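Side-chain contacts in FdhC (Acinetobacter nosocomialis, PDB 5KTC), which is a sugar N-acyltransferase of the GNAT superfamily, joining a 3-hydroxybutanoyl group carried by coenzyme A to the amino group of a dTDP-linked 3-amino-3,6-dideoxy-D-galactose: residues A[97-100]-A[101-105]; A[130-133]-A[134-138]. One frame throughout, in Å; residues are numbered along the deposited sequence. Where two conformers were deposited one is given.

In the fold
Followed from the N terminus, the chain reaches interaction 1 where strand 91-99 ends and turns through 101-105 toward helix 107-122. That helix leads back to strand 127-133, which runs parallel to strand 91-99 beside it in the mixed sheet; at its end interaction 2 closes a second tight turn, into helix 137-146. The two contacts are therefore in series, neither enclosing nor crossing the other. Their centres lie about 17 Å apart and their nearest atoms about 7 Å. What they share is coenzyme A: residues 97-105 hold its pantetheine arm and two of its phosphates, while residues 130-138 meet the thiol end and the diphosphate.

Interaction 1. Residues A[97-100]-A[101-105]; sequences WILN and EHKTK. With COA (coenzyme A), chain D.
N100 and H102 meet where the strand leaves the sheet: the side-chain OD1 of N100 accepts the backbone N-H of H102 at 2.9 Å, with an N-H...O angle of 140° and the donor above the amide's carbonyl plane. CG of N100 lies between its own backbone N and carbonyl carbon (chi1 64°), and this folds the amide forward over the turn. The main-chain O of N100 takes the N-H of K103 at 3.1 Å, the closing bond of a type I beta turn, so two carbonyl oxygens of one asparagine satisfy two successive turn amides.

The strand that feeds this turn illustrates how the GNAT fold holds coenzyme A: the pantetheine pairs with the end of strand 91-99 much as a further strand would. N4P donates to W97 O, and the amide N of L99 donates to COA O9P at 2.8 Å; both bonds are nearly straight, at 167°. Beside these polar bonds, the cofactor's methyl carbon CEP sits over the centre of the W97 ring, 3.7 Å above its plane, and also touches L99. The indole N-H is satisfied by S111.

K103, the last residue of the turn, sends its side chain across the strand end toward the diphosphate. Its extended chain lays CD against CB of L99 at 3.9 Å and delivers NZ to COA O4A, 2.7 Å away. The same NZ donates to a water that in turn donates to L99 O, fixing the ammonium at two points. K105, bent at its last torsion, sends NZ to O7A of the cofactor's 3'-phosphate at 2.7 Å.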
loop_
_atom_site.group_PDB
_atom_site.type_symbol
_atom_site.label_atom_id
_atom_site.label_comp_id
_atom_site.label_asym_id
_atom_site.label_seq_id
_atom_site.Cartn_x
_atom_site.Cartn_y
_atom_site.Cartn_z
ATOM N N TRP A 97 2.106 -1.747 5.155
ATOM C CA TRP A 97 2.724 -0.818 4.206
ATOM C C TRP A 97 4.099 -0.532 4.765
ATOM O O TRP A 97 4.238 0.143 5.820
ATOM C CB TRP A 97 1.950 0.444 4.139
ATOM C CG TRP A 97 2.396 1.424 3.092
ATOM C CD1 TRP A 97 2.918 1.158 1.864
ATOM C CD2 TRP A 97 2.282 2.847 3.194
ATOM N NE1 TRP A 97 3.137 2.353 1.191
ATOM C CE2 TRP A 97 2.737 3.393 1.977
ATOM C CE3 TRP A 97 1.841 3.710 4.207
ATOM C CZ2 TRP A 97 2.803 4.751 1.750
ATOM C CZ3 TRP A 97 1.892 5.097 3.984
ATOM C CH2 TRP A 97 2.349 5.593 2.734
ATOM N N ILE A 98 5.110 -1.055 4.081
ATOM C CA ILE A 98 6.480 -1.002 4.568
ATOM C C ILE A 98 7.422 -0.714 3.405
ATOM O O ILE A 98 7.306 -1.319 2.341
ATOM C CB ILE A 98 6.958 -2.290 5.243
ATOM C CG1 ILE A 98 5.934 -2.830 6.275
ATOM C CG2 ILE A 98 8.240 -1.991 5.981
ATOM C CD1 ILE A 98 6.080 -4.259 6.698
ATOM N N LEU A 99 8.328 0.232 3.620
ATOM C CA LEU A 99 9.393 0.512 2.631
ATOM C C LEU A 99 10.767 0.493 3.340
ATOM O O LEU A 99 10.891 1.096 4.407
ATOM C CB LEU A 99 9.151 1.867 2.000
ATOM C CG LEU A 99 7.992 1.951 0.997
ATOM C CD1 LEU A 99 7.748 3.394 0.632
ATOM C CD2 LEU A 99 8.226 1.139 -0.275
ATOM N N ASN A 100 11.769 -0.145 2.740
ATOM C CA ASN A 100 13.080 -0.265 3.431
ATOM C C ASN A 100 14.002 0.848 2.957
ATOM O O ASN A 100 13.597 1.690 2.142
ATOM C CB ASN A 100 13.710 -1.654 3.214
ATOM C CG ASN A 100 14.059 -1.959 1.770
ATOM O OD1 ASN A 100 14.261 -1.091 0.939
ATOM N ND2 ASN A 100 14.076 -3.255 1.451
ATOM N N GLU A 101 15.241 0.844 3.453
ATOM C CA GLU A 101 16.270 1.838 3.071
ATOM C C GLU A 101 16.530 2.038 1.598
ATOM O O GLU A 101 16.922 3.115 1.203
ATOM C CB GLU A 101 17.629 1.422 3.670
ATOM C CG GLU A 101 18.191 2.381 4.691
ATOM C CD GLU A 101 19.520 1.880 5.272
ATOM O OE1 GLU A 101 19.897 0.706 4.987
ATOM O OE2 GLU A 101 20.190 2.653 6.004
ATOM N N HIS A 102 16.321 1.004 0.803
ATOM C CA HIS A 102 16.653 1.041 -0.652
ATOM C C HIS A 102 15.505 1.602 -1.460
ATOM O O HIS A 102 15.584 1.671 -2.654
ATOM C CB HIS A 102 17.095 -0.344 -1.198
ATOM C CG HIS A 102 17.727 -0.319 -2.579
ATOM N ND1 HIS A 102 18.675 0.604 -2.977
ATOM C CD2 HIS A 102 17.569 -1.158 -3.632
ATOM C CE1 HIS A 102 19.024 0.373 -4.227
ATOM N NE2 HIS A 102 18.368 -0.693 -4.650
ATOM N N LYS A 103 14.454 2.072 -0.797
ATOM C CA LYS A 103 13.322 2.654 -1.449
ATOM C C LYS A 103 13.757 3.867 -2.286
ATOM O O LYS A 103 14.704 4.569 -1.929
ATOM C CB LYS A 103 12.260 3.120 -0.389
ATOM C CG LYS A 103 12.738 4.300 0.487
ATOM C CD LYS A 103 11.805 4.692 1.603
ATOM C CE LYS A 103 12.414 5.812 2.465
ATOM N NZ LYS A 103 11.657 6.011 3.732
ATOM N N THR A 104 13.047 4.126 -3.351
ATOM C CA THR A 104 13.201 5.387 -4.032
ATOM C C THR A 104 12.586 6.483 -3.176
ATOM O O THR A 104 11.784 6.207 -2.259
ATOM C CB THR A 104 12.509 5.412 -5.388
ATOM O OG1 THR A 104 11.171 5.014 -5.204
ATOM C CG2 THR A 104 13.142 4.447 -6.370
ATOM N N LYS A 105 12.986 7.720 -3.461
ATOM C CA LYS A 105 12.658 8.869 -2.590
ATOM C C LYS A 105 11.140 9.020 -2.359
ATOM O O LYS A 105 10.705 9.232 -1.219
ATOM C CB LYS A 105 13.160 10.158 -3.204
ATOM C CG LYS A 105 13.100 11.330 -2.253
ATOM C CD LYS A 105 13.906 12.483 -2.845
ATOM C CE LYS A 105 13.783 13.752 -2.004
ATOM N NZ LYS A 105 14.319 13.613 -0.615
HETATM N N1A COA D . 2.978 15.239 -1.906
HETATM C C2A COA D . 4.272 15.405 -2.265
HETATM N N3A COA D . 5.282 14.823 -1.615
HETATM C C4A COA D . 5.001 13.977 -0.635
HETATM C C5A COA D . 3.601 13.714 -0.220
HETATM C C6A COA D . 2.563 14.421 -0.931
HETATM N N6A COA D . 1.278 14.263 -0.626
HETATM N N7A COA D . 3.640 12.837 0.774
HETATM C C8A COA D . 4.941 12.563 1.003
HETATM N N9A COA D . 5.750 13.258 0.160
HETATM C C1B COA D . 7.227 13.199 0.087
HETATM C C2B COA D . 7.811 13.237 1.504
HETATM O O2B COA D . 7.994 14.572 2.004
HETATM C C3B COA D . 9.071 12.458 1.342
HETATM O O3B COA D . 10.026 13.316 0.708
HETATM P P3B COA D . 11.267 13.902 1.545
HETATM O O7A COA D . 12.375 12.911 1.166
HETATM O O8A COA D . 11.280 15.208 0.802
HETATM O O9A COA D . 10.878 13.909 3.002
HETATM C C4B COA D . 8.685 11.379 0.355
HETATM O O4B COA D . 7.636 11.935 -0.456
HETATM C C5B COA D . 8.342 10.058 1.012
HETATM O O5B COA D . 7.286 10.232 1.931
HETATM P P1A COA D . 7.503 9.867 3.454
HETATM O O1A COA D . 6.304 10.378 4.224
HETATM O O2A COA D . 8.909 10.060 3.954
HETATM O O3A COA D . 7.262 8.270 3.557
HETATM P P2A COA D . 8.223 7.079 3.843
HETATM O O4A COA D . 9.296 6.898 2.803
HETATM O O5A COA D . 8.706 7.077 5.282
HETATM O O6A COA D . 7.255 5.822 3.658
HETATM C CBP COA D . 6.205 4.217 5.161
HETATM C CCP COA D . 6.198 5.648 4.595
HETATM C CDP COA D . 5.092 4.144 6.176
HETATM C CEP COA D . 5.960 3.201 4.049
HETATM C CAP COA D . 7.581 3.942 5.814
HETATM O OAP COA D . 7.870 5.113 6.648
HETATM C C9P COA D . 7.654 2.677 6.570
HETATM O O9P COA D . 7.861 1.542 6.091
HETATM N N8P COA D . 7.454 2.833 7.895
HETATM C C7P COA D . 7.471 1.714 8.760
HETATM C C6P COA D . 6.306 0.764 8.647
HETATM C C5P COA D . 5.033 1.477 9.025
HETATM O O5P COA D . 4.993 2.112 10.094
HETATM N N4P COA D . 4.039 1.409 8.163
HETATM C C3P COA D . 2.798 2.167 8.345
HETATM C C2P COA D . 1.871 1.534 9.401
HETATM S S1P COA D . 0.495 2.691 9.751
HETATM O O HOH W 1 11.538 3.538 5.324
#

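Interaction 2. Residues A[130-133]-A[134-138]. With COA (coenzyme A), chain D.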
loop_
_atom_site.group_PDB
_atom_site.type_symbol
_atom_site.label_atom_id
_atom_site.label_comp_id
_atom_site.label_asym_id
_atom_site.label_seq_id
_atom_site.Cartn_x
_atom_site.Cartn_y
_atom_site.Cartn_z
ATOM N N PHE A 130 -8.428 2.515 6.815
ATOM C CA PHE A 130 -7.170 2.031 7.401
ATOM C C PHE A 130 -6.916 2.724 8.745
ATOM O O PHE A 130 -7.594 3.680 9.113
ATOM C CB PHE A 130 -5.968 2.278 6.452
ATOM C CG PHE A 130 -5.832 3.698 6.032
ATOM C CD1 PHE A 130 -6.511 4.164 4.924
ATOM C CD2 PHE A 130 -5.054 4.619 6.785
ATOM C CE1 PHE A 130 -6.389 5.504 4.531
ATOM C CE2 PHE A 130 -4.939 5.953 6.401
ATOM C CZ PHE A 130 -5.602 6.386 5.269
ATOM N N GLU A 131 -5.902 2.239 9.460
ATOM C CA GLU A 131 -5.516 2.826 10.733
ATOM C C GLU A 131 -4.004 3.005 10.836
ATOM O O GLU A 131 -3.258 2.340 10.125
ATOM C CB GLU A 131 -6.004 1.956 11.879
ATOM C CG GLU A 131 -5.490 0.554 11.965
ATOM C CD GLU A 131 -6.359 -0.520 11.381
ATOM O OE1 GLU A 131 -5.827 -1.546 10.946
ATOM O OE2 GLU A 131 -7.581 -0.370 11.363
ATOM N N VAL A 132 -3.579 3.905 11.727
ATOM C CA VAL A 132 -2.185 4.256 11.916
ATOM C C VAL A 132 -1.972 4.413 13.415
ATOM O O VAL A 132 -2.781 5.068 14.087
ATOM C CB VAL A 132 -1.885 5.583 11.259
ATOM C CG1 VAL A 132 -0.444 6.005 11.436
ATOM C CG2 VAL A 132 -2.272 5.555 9.771
ATOM N N MET A 133 -0.942 3.790 13.960
ATOM C CA MET A 133 -0.710 3.908 15.408
ATOM C C MET A 133 -0.424 5.307 15.846
ATOM O O MET A 133 0.279 6.024 15.202
ATOM C CB MET A 133 0.419 2.994 15.885
ATOM C CG MET A 133 -0.033 1.531 16.028
ATOM S SD MET A 133 1.179 0.516 16.920
ATOM C CE MET A 133 0.878 0.981 18.645
ATOM N N LYS A 134 -0.973 5.693 16.994
ATOM C CA LYS A 134 -0.618 6.944 17.600
ATOM C C LYS A 134 0.893 6.867 17.874
ATOM O O LYS A 134 1.368 5.828 18.188
ATOM C CB LYS A 134 -1.453 7.101 18.863
ATOM C CG LYS A 134 -2.934 7.307 18.615
ATOM C CD LYS A 134 -3.687 7.452 19.954
ATOM C CE LYS A 134 -4.846 8.433 19.922
ATOM N NZ LYS A 134 -5.954 7.900 20.805
ATOM N N GLY A 135 1.616 7.940 17.616
ATOM C CA GLY A 135 3.072 7.952 17.663
ATOM C C GLY A 135 3.730 7.899 16.308
ATOM O O GLY A 135 4.862 8.356 16.167
ATOM N N ASN A 136 3.033 7.366 15.282
ATOM C CA ASN A 136 3.600 7.239 13.910
ATOM C C ASN A 136 3.370 8.501 13.097
ATOM O O ASN A 136 2.705 8.534 12.027
ATOM C CB ASN A 136 3.005 5.993 13.236
ATOM C CG ASN A 136 3.888 5.416 12.135
ATOM O OD1 ASN A 136 4.946 5.933 11.808
ATOM N ND2 ASN A 136 3.428 4.317 11.557
ATOM N N ASP A 137 3.995 9.569 13.601
ATOM C CA ASP A 137 3.515 10.913 13.404
ATOM C C ASP A 137 3.589 11.312 11.948
ATOM O O ASP A 137 2.656 11.890 11.382
ATOM C CB ASP A 137 4.246 11.900 14.362
ATOM C CG ASP A 137 3.981 11.588 15.839
ATOM O OD1 ASP A 137 2.807 11.284 16.158
ATOM O OD2 ASP A 137 4.922 11.592 16.683
ATOM N N LYS A 138 4.673 10.919 11.307
ATOM C CA LYS A 138 4.871 11.239 9.930
ATOM C C LYS A 138 3.833 10.519 8.997
ATOM O O LYS A 138 3.555 10.961 7.892
ATOM C CB LYS A 138 6.321 10.854 9.587
ATOM C CG LYS A 138 6.764 11.425 8.290
ATOM C CD LYS A 138 8.261 11.337 8.033
ATOM C CE LYS A 138 8.457 11.927 6.644
ATOM N NZ LYS A 138 9.851 11.879 6.141
HETATM N N1A COA D . 2.978 15.239 -1.906
HETATM C C2A COA D . 4.272 15.405 -2.265
HETATM N N3A COA D . 5.282 14.823 -1.615
HETATM C C4A COA D . 5.001 13.977 -0.635
HETATM C C5A COA D . 3.601 13.714 -0.220
HETATM C C6A COA D . 2.563 14.421 -0.931
HETATM N N6A COA D . 1.278 14.263 -0.626
HETATM N N7A COA D . 3.640 12.837 0.774
HETATM C C8A COA D . 4.941 12.563 1.003
HETATM N N9A COA D . 5.750 13.258 0.160
HETATM C C1B COA D . 7.227 13.199 0.087
HETATM C C2B COA D . 7.811 13.237 1.504
HETATM O O2B COA D . 7.994 14.572 2.004
HETATM C C3B COA D . 9.071 12.458 1.342
HETATM O O3B COA D . 10.026 13.316 0.708
HETATM P P3B COA D . 11.267 13.902 1.545
HETATM O O7A COA D . 12.375 12.911 1.166
HETATM O O8A COA D . 11.280 15.208 0.802
HETATM O O9A COA D . 10.878 13.909 3.002
HETATM C C4B COA D . 8.685 11.379 0.355
HETATM O O4B COA D . 7.636 11.935 -0.456
HETATM C C5B COA D . 8.342 10.058 1.012
HETATM O O5B COA D . 7.286 10.232 1.931
HETATM P P1A COA D . 7.503 9.867 3.454
HETATM O O1A COA D . 6.304 10.378 4.224
HETATM O O2A COA D . 8.909 10.060 3.954
HETATM O O3A COA D . 7.262 8.270 3.557
HETATM P P2A COA D . 8.223 7.079 3.843
HETATM O O4A COA D . 9.296 6.898 2.803
HETATM O O5A COA D . 8.706 7.077 5.282
HETATM O O6A COA D . 7.255 5.822 3.658
HETATM C CBP COA D . 6.205 4.217 5.161
HETATM C CCP COA D . 6.198 5.648 4.595
HETATM C CDP COA D . 5.092 4.144 6.176
HETATM C CEP COA D . 5.960 3.201 4.049
HETATM C CAP COA D . 7.581 3.942 5.814
HETATM O OAP COA D . 7.870 5.113 6.648
HETATM C C9P COA D . 7.654 2.677 6.570
HETATM O O9P COA D . 7.861 1.542 6.091
HETATM N N8P COA D . 7.454 2.833 7.895
HETATM C C7P COA D . 7.471 1.714 8.760
HETATM C C6P COA D . 6.306 0.764 8.647
HETATM C C5P COA D . 5.033 1.477 9.025
HETATM O O5P COA D . 4.993 2.112 10.094
HETATM N N4P COA D . 4.039 1.409 8.163
HETATM C C3P COA D . 2.798 2.167 8.345
HETATM C C2P COA D . 1.871 1.534 9.401
HETATM S S1P COA D . 0.495 2.691 9.751
#
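M133 and N136 close a type II beta turn at the end of strand 127-133, where M133 O accepts the backbone N-H of N136, the N...O distance being 3.1 Å and the N-H...O angle 161°. M133 O has a second donor in H140 of the following helix. G135 occupies the third place of the turn with positive phi (102°), a conformation readily taken by glycine. N136 then stands at the N-cap of helix 137-146, although its side chain makes no capping bond.

This strand-turn-helix step is part of the GNAT acyltransferase fold, and here it presents side chains to coenzyme A. N136 CB packs on CG1 of V132 at 3.9 Å, the two side chains crossing at about a right angle. A chi1 of -155° swings CG of N136 roughly opposite the backbone N; the amide thereby reaches the pantetheine, and ND2 donates to COA O5P at 3.1 Å. V132 borders the thiol end of the cofactor, its CG1 3.8 Å from COA S1P. K134 leads away to a salt bridge with E153 and a hydrogen bond to the main-chain O of D154. K138, in the first turn of helix 137-146, has a fully extended chain that carries NZ to within 3.0 Å of COA O2A.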